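Local coordinates for putative potassium transport protein (Staphylococcus aureus 08BA02176, PDB 4XTT) that binds the second messenger cyclic di-AMP through its RCK C domain and probably regulates potassium uptake as the cytosolic gating subunit of a Ktr transporter, at the interface of chains A and B. Residues are numbered along the deposited sequence; one frame, centred on the assembly and turned at random. Chains: chain A/B, Putative potassium transport protein.

Contact 1: the interface of chains A and B. Residues chain A 2, 5-6, 17, 45; chain B 8, 11, 45.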
loop_
_atom_site.group_PDB
_atom_site.type_symbol
_atom_site.label_atom_id
_atom_site.label_comp_id
_atom_site.label_asym_id
_atom_site.label_seq_id
_atom_site.Cartn_x
_atom_site.Cartn_y
_atom_site.Cartn_z
ATOM N N SER A 2 -3.965 -10.665 -7.042
ATOM C CA SER A 2 -3.076 -9.531 -7.063
ATOM C C SER A 2 -3.357 -8.695 -8.302
ATOM O O SER A 2 -2.902 -7.576 -8.414
ATOM C CB SER A 2 -1.634 -10.016 -7.001
ATOM O OG SER A 2 -0.913 -9.835 -8.182
ATOM N N VAL A 5 -6.333 -6.245 -8.073
ATOM C CA VAL A 5 -5.911 -4.900 -7.715
ATOM C C VAL A 5 -5.566 -4.174 -8.995
ATOM O O VAL A 5 -5.933 -3.019 -9.194
ATOM C CB VAL A 5 -4.675 -4.893 -6.793
ATOM C CG1 VAL A 5 -4.116 -3.478 -6.670
ATOM C CG2 VAL A 5 -5.014 -5.484 -5.427
ATOM N N LEU A 6 -4.872 -4.876 -9.878
ATOM C CA LEU A 6 -4.440 -4.285 -11.132
ATOM C C LEU A 6 -5.610 -4.108 -12.096
ATOM O O LEU A 6 -5.641 -3.156 -12.871
ATOM C CB LEU A 6 -3.328 -5.133 -11.750
ATOM C CG LEU A 6 -2.729 -4.693 -13.084
ATOM C CD1 LEU A 6 -2.318 -3.223 -13.050
ATOM C CD2 LEU A 6 -1.509 -5.553 -13.354
ATOM N N ILE A 17 -1.883 3.798 -10.260
ATOM C CA ILE A 17 -0.570 3.584 -9.651
ATOM C C ILE A 17 0.483 4.400 -10.376
ATOM O O ILE A 17 0.589 4.374 -11.599
ATOM C CB ILE A 17 -0.128 2.110 -9.659
ATOM C CG1 ILE A 17 -0.910 1.317 -8.627
ATOM C CG2 ILE A 17 1.319 1.982 -9.235
ATOM C CD1 ILE A 17 -0.394 -0.105 -8.442
ATOM N N ILE A 45 3.174 1.196 -1.693
ATOM C CA ILE A 45 3.175 -0.270 -1.712
ATOM C C ILE A 45 4.600 -0.795 -1.561
ATOM O O ILE A 45 4.842 -1.802 -0.893
ATOM C CB ILE A 45 2.543 -0.815 -3.017
ATOM C CG1 ILE A 45 1.140 -0.241 -3.191
ATOM C CG2 ILE A 45 2.486 -2.325 -3.006
ATOM C CD1 ILE A 45 0.474 -0.621 -4.496
ATOM N N TYR B 8 4.821 -3.206 -10.846
ATOM C CA TYR B 8 3.852 -3.884 -9.996
ATOM C C TYR B 8 3.831 -5.384 -10.304
ATOM O O TYR B 8 3.856 -6.205 -9.384
ATOM C CB TYR B 8 2.452 -3.306 -10.185
ATOM C CG TYR B 8 1.376 -4.062 -9.423
ATOM C CD1 TYR B 8 1.120 -3.787 -8.083
ATOM C CD2 TYR B 8 0.643 -5.072 -10.032
ATOM C CE1 TYR B 8 0.144 -4.477 -7.385
ATOM C CE2 TYR B 8 -0.330 -5.771 -9.339
ATOM C CZ TYR B 8 -0.578 -5.470 -8.017
ATOM O OH TYR B 8 -1.550 -6.171 -7.330
ATOM N N LEU B 11 6.750 -6.970 -9.053
ATOM C CA LEU B 11 6.739 -6.959 -7.599
ATOM C C LEU B 11 5.753 -7.981 -7.048
ATOM O O LEU B 11 5.974 -8.566 -5.983
ATOM C CB LEU B 11 6.370 -5.560 -7.109
ATOM C CG LEU B 11 5.791 -5.349 -5.711
ATOM C CD1 LEU B 11 6.893 -5.443 -4.669
ATOM C CD2 LEU B 11 5.087 -3.997 -5.636
ATOM N N ILE B 45 -3.081 -3.216 0.877
ATOM C CA ILE B 45 -3.239 -2.567 -0.415
ATOM C C ILE B 45 -4.668 -2.120 -0.682
ATOM O O ILE B 45 -4.890 -1.013 -1.175
ATOM C CB ILE B 45 -2.792 -3.516 -1.553
ATOM C CG1 ILE B 45 -1.346 -3.969 -1.329
ATOM C CG2 ILE B 45 -2.929 -2.844 -2.918
ATOM C CD1 ILE B 45 -0.882 -5.007 -2.334
#
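B:Tyr8 of helix 3-12 reaches across to A:Ser2, A:Val5, A:Leu6 and A:Ile17 in the interface between two RCK C (TrkA-C) domains, an instance of one aromatic side chain being sunk into a partner's apolar surface. Its ring carbon CG lies anti to the backbone N (chi1 175°), which sends the phenol away from its own helix towards the start of helix 3-11 of chain A. The ring is gripped on several fronts, with 77 Å² of the residue hidden. A:Leu6 runs past it in the opposite direction, with CB 3.9 Å from B:Tyr8 CE2, while A:Ile17 meets it at about a right angle, its tip CD1 4.0 Å from B:Tyr8 CD1. The phenol end points at A:Val5 and the backbone carbonyl of A:Ser2; the A:Ser2 pair is modelled implausibly close, and its detail is doubtful. Around this plug the contact is sparser, made of scattered methyl touches at similar distances. The CG1 branch of A:Val5 meets CG2 of B:Ile45 at 4.0 Å, and the CG2 branch of A:Ile45 meets B:Leu11 CD2 at 4.1 Å. Little of the surface of B:Leu11 is hidden in this patch, 8 Å², and little of A:Ser2 near the chain's N-terminus, 10 Å².

Contact 2: the interface of chains A and B. Residues chain A 46, 53, 55; chain B 7, 11, 14-15, 72.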
loop_
_atom_site.group_PDB
_atom_site.type_symbol
_atom_site.label_atom_id
_atom_site.label_comp_id
_atom_site.label_asym_id
_atom_site.label_seq_id
_atom_site.Cartn_x
_atom_site.Cartn_y
_atom_site.Cartn_z
ATOM N N ALA A 46 5.532 -0.112 -2.218
ATOM C CA ALA A 46 6.930 -0.519 -2.243
ATOM C C ALA A 46 7.837 0.631 -2.670
ATOM O O ALA A 46 7.368 1.670 -3.148
ATOM C CB ALA A 46 7.124 -1.708 -3.175
ATOM N N PHE A 53 12.964 -4.397 -5.095
ATOM C CA PHE A 53 11.749 -3.853 -4.482
ATOM C C PHE A 53 11.683 -3.996 -2.960
ATOM O O PHE A 53 11.642 -5.113 -2.432
ATOM C CB PHE A 53 10.498 -4.527 -5.059
ATOM C CG PHE A 53 10.240 -4.224 -6.502
ATOM C CD1 PHE A 53 9.617 -3.043 -6.875
ATOM C CD2 PHE A 53 10.589 -5.138 -7.488
ATOM C CE1 PHE A 53 9.359 -2.773 -8.210
ATOM C CE2 PHE A 53 10.341 -4.869 -8.820
ATOM C CZ PHE A 53 9.730 -3.680 -9.183
ATOM N N ILE A 55 9.352 -3.929 -0.152
ATOM C CA ILE A 55 7.921 -4.004 0.118
ATOM C C ILE A 55 7.600 -3.542 1.530
ATOM O O ILE A 55 8.434 -3.649 2.430
ATOM C CB ILE A 55 7.370 -5.438 -0.077
ATOM C CG1 ILE A 55 7.618 -6.291 1.162
ATOM C CG2 ILE A 55 8.003 -6.093 -1.279
ATOM C CD1 ILE A 55 7.211 -7.725 0.998
ATOM N N ASP B 7 6.352 -2.692 -13.039
ATOM C CA ASP B 7 7.033 -2.815 -11.757
ATOM C C ASP B 7 6.115 -3.489 -10.752
ATOM O O ASP B 7 6.569 -4.246 -9.896
ATOM C CB ASP B 7 7.496 -1.454 -11.236
ATOM C CG ASP B 7 8.775 -0.975 -11.906
ATOM O OD1 ASP B 7 9.465 -1.794 -12.547
ATOM O OD2 ASP B 7 9.098 0.224 -11.782
ATOM N N LEU B 11 6.750 -6.970 -9.053
ATOM C CA LEU B 11 6.739 -6.959 -7.599
ATOM C C LEU B 11 5.753 -7.981 -7.048
ATOM O O LEU B 11 5.974 -8.566 -5.983
ATOM C CB LEU B 11 6.370 -5.560 -7.109
ATOM C CG LEU B 11 5.791 -5.349 -5.711
ATOM C CD1 LEU B 11 6.893 -5.443 -4.669
ATOM C CD2 LEU B 11 5.087 -3.997 -5.636
ATOM N N GLU B 14 7.501 -11.502 -7.072
ATOM C CA GLU B 14 8.670 -11.754 -6.248
ATOM C C GLU B 14 8.301 -11.705 -4.772
ATOM O O GLU B 14 9.048 -12.179 -3.916
ATOM C CB GLU B 14 9.761 -10.719 -6.544
ATOM C CG GLU B 14 10.489 -10.894 -7.871
ATOM C CD GLU B 14 11.631 -9.902 -8.042
ATOM O OE1 GLU B 14 12.565 -9.917 -7.210
ATOM O OE2 GLU B 14 11.595 -9.104 -9.005
ATOM N N HIS B 15 7.152 -11.110 -4.475
ATOM C CA HIS B 15 6.634 -11.069 -3.114
ATOM C C HIS B 15 5.171 -11.439 -3.190
ATOM O O HIS B 15 4.504 -11.088 -4.162
ATOM C CB HIS B 15 6.864 -9.685 -2.497
ATOM C CG HIS B 15 8.290 -9.232 -2.577
ATOM N ND1 HIS B 15 8.768 -8.438 -3.601
ATOM C CD2 HIS B 15 9.354 -9.503 -1.785
ATOM C CE1 HIS B 15 10.058 -8.224 -3.422
ATOM N NE2 HIS B 15 10.438 -8.857 -2.328
ATOM N N ILE B 72 0.320 -7.468 1.291
ATOM C CA ILE B 72 1.631 -7.779 0.743
ATOM C C ILE B 72 2.663 -7.797 1.859
ATOM O O ILE B 72 2.668 -6.942 2.750
ATOM C CB ILE B 72 2.076 -6.782 -0.364
ATOM C CG1 ILE B 72 3.317 -7.305 -1.093
ATOM C CG2 ILE B 72 2.283 -5.374 0.192
ATOM C CD1 ILE B 72 3.691 -6.496 -2.299
#
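Strand 52-55 of one RCK C domain lies against helix 3-12 of the other and the turn that follows it, and A:Phe53 and A:Ile55 point across from that strand. Alternate residues of a strand can thus address successive features of a partner helix. A:Phe53 lays one ring face over B:Leu11, whose CB stands 4.0 Å above the plane, over the ring's centre. The far rim of the same ring turns to the preceding helical turn: CZ comes 3.8 Å from B:Asp7 CB, and the B:Asp7 carboxylate carbon CG lies at the ring edge, in plane, with the carboxylate turned 73° from the ring. The CD1 methyl of B:Leu11 touches both strand residues, 3.7 Å from A:Phe53 CB and 3.6 Å from A:Ile55 CG2. Its CD2 meets A:Ala46 CB at 3.9 Å. In A:Ile55, CG1 takes the position between backbone N and carbonyl carbon (chi1 83°), leaving the CG2 methyl beside the backbone N, where it meets the imidazole of B:His15. This CH-pi contact covers one face of the imidazole. B:Ile72 and B:Glu14 add only peripheral surface. The methyl CG2 of A:Ile55 stands over the centre of the B:His15 ring, 3.4 Å from CG.

Contact 3: the interface of chains A and B. Residues chain A 8-9, 15, 72-73; chain B 53, 55-56.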
loop_
_atom_site.group_PDB
_atom_site.type_symbol
_atom_site.label_atom_id
_atom_site.label_comp_id
_atom_site.label_asym_id
_atom_site.label_seq_id
_atom_site.Cartn_x
_atom_site.Cartn_y
_atom_site.Cartn_z
ATOM N N TYR A 8 -8.759 -3.436 -11.224
ATOM C CA TYR A 8 -9.517 -2.284 -10.766
ATOM C C TYR A 8 -8.915 -0.976 -11.279
ATOM O O TYR A 8 -9.623 -0.112 -11.785
ATOM C CB TYR A 8 -9.584 -2.273 -9.232
ATOM C CG TYR A 8 -10.204 -1.011 -8.662
ATOM C CD1 TYR A 8 -11.580 -0.855 -8.604
ATOM C CD2 TYR A 8 -9.408 0.022 -8.182
ATOM C CE1 TYR A 8 -12.147 0.289 -8.095
ATOM C CE2 TYR A 8 -9.966 1.173 -7.669
ATOM C CZ TYR A 8 -11.339 1.301 -7.627
ATOM O OH TYR A 8 -11.914 2.442 -7.110
ATOM N N LEU A 9 -7.598 -0.856 -11.164
ATOM C CA LEU A 9 -6.875 0.348 -11.565
ATOM C C LEU A 9 -6.988 0.656 -13.051
ATOM O O LEU A 9 -6.969 1.823 -13.449
ATOM C CB LEU A 9 -5.408 0.215 -11.179
ATOM C CG LEU A 9 -5.171 0.202 -9.671
ATOM C CD1 LEU A 9 -3.786 -0.319 -9.402
ATOM C CD2 LEU A 9 -5.351 1.591 -9.071
ATOM N N HIS A 15 -8.463 6.610 -10.149
ATOM C CA HIS A 15 -7.431 5.988 -9.327
ATOM C C HIS A 15 -6.380 5.369 -10.233
ATOM O O HIS A 15 -6.678 4.947 -11.353
ATOM C CB HIS A 15 -8.010 4.906 -8.416
ATOM C CG HIS A 15 -9.148 5.364 -7.556
ATOM N ND1 HIS A 15 -10.086 4.495 -7.048
ATOM C CD2 HIS A 15 -9.484 6.593 -7.099
ATOM C CE1 HIS A 15 -10.960 5.170 -6.319
ATOM N NE2 HIS A 15 -10.616 6.443 -6.336
ATOM N N ILE A 72 -0.145 4.325 -4.734
ATOM C CA ILE A 72 -1.485 4.032 -5.195
ATOM C C ILE A 72 -2.475 4.877 -4.399
ATOM O O ILE A 72 -2.366 4.994 -3.177
ATOM C CB ILE A 72 -1.765 2.517 -5.079
ATOM C CG1 ILE A 72 -3.091 2.146 -5.725
ATOM C CG2 ILE A 72 -1.721 2.054 -3.629
ATOM C CD1 ILE A 72 -3.282 0.651 -5.800
ATOM N N GLY A 73 -3.421 5.492 -5.102
ATOM C CA GLY A 73 -4.389 6.381 -4.482
ATOM C C GLY A 73 -5.218 7.144 -5.504
ATOM O O GLY A 73 -5.118 6.910 -6.713
ATOM N N PHE B 53 -14.775 -2.203 -4.375
ATOM C CA PHE B 53 -13.331 -2.303 -4.239
ATOM C C PHE B 53 -12.791 -1.031 -3.608
ATOM O O PHE B 53 -12.699 0.012 -4.262
ATOM C CB PHE B 53 -12.678 -2.543 -5.598
ATOM C CG PHE B 53 -11.327 -3.183 -5.507
ATOM C CD1 PHE B 53 -11.208 -4.562 -5.484
ATOM C CD2 PHE B 53 -10.178 -2.411 -5.431
ATOM C CE1 PHE B 53 -9.971 -5.161 -5.391
ATOM C CE2 PHE B 53 -8.940 -3.002 -5.339
ATOM C CZ PHE B 53 -8.834 -4.382 -5.317
ATOM N N ILE B 55 -9.778 0.878 -2.764
ATOM C CA ILE B 55 -8.342 0.988 -2.979
ATOM C C ILE B 55 -7.766 1.949 -1.948
ATOM O O ILE B 55 -8.452 2.878 -1.515
ATOM C CB ILE B 55 -8.013 1.465 -4.408
ATOM C CG1 ILE B 55 -6.622 0.996 -4.814
ATOM C CG2 ILE B 55 -8.130 2.974 -4.537
ATOM C CD1 ILE B 55 -6.490 -0.507 -4.842
ATOM N N SER B 56 -6.510 1.727 -1.566
ATOM C CA SER B 56 -5.835 2.515 -0.522
ATOM C C SER B 56 -6.744 2.897 0.652
ATOM O O SER B 56 -7.038 4.076 0.851
ATOM C CB SER B 56 -5.232 3.785 -1.129
ATOM O OG SER B 56 -4.052 3.488 -1.854
#
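B:Phe53 and B:Ile55 both extend their side chains opposite their backbone nitrogens (chi1 -157° and -155°), as does A:Tyr8 opposite them (173°), and these torsions bring the two rings into offset overlap, with B:Ile55 beside them, across the interface of the two RCK C domains. The case shows how aromatic overlap and aliphatic wedging can share one strand. CD2 of B:Phe53 lies over a face of the A:Tyr8 ring, offset toward its rim and 3.5 Å from CG; in return A:Tyr8 CB sits over the rim of the phenylalanine face. B:Ile55 wedges between three groups of chain A. Its CB meets A:Tyr8 CE2 at 3.8 Å, its CG1 packs 3.5 Å from the A:Ile72 tip CD1, and its CG2 methyl approaches ND1 of A:His15 at 3.5 Å. Within chain A, ND1 of A:His15 donates a bent hydrogen bond to the phenol OH of A:Tyr8 at 2.7 Å, which should help fix both rings beside the wedge. A polar link across the contact comes from B:Ser56 OG, which donates to the backbone carbonyl O of A:Ile72 at 2.6 Å from above the carbonyl plane. The site joins the end of strand 52-55 of chain B and the residue after it to chain A's helix 3-11 and strands 15-21 and 68-72.

Contacts 2 and 3, about 17 Å apart between the centres of their C-alpha atoms, pair the same elements with the chains exchanged: strand 52-55 of one chain faces the N-terminal helix of the other. Contact 1 lies between them, about 8 Å from contact 2 and 9 Å from contact 3, and shares B:Leu11 with contact 2. The symmetry is inexact. B:Tyr8 enters contact 1, whereas A:Tyr8 overlaps B:Phe53 in contact 3, and A:Phe53 and A:Ile55 differ in torsion from B:Phe53 and B:Ile55. The three form one largely apolar seam, which probably helps hold the RCK C domains as a pair.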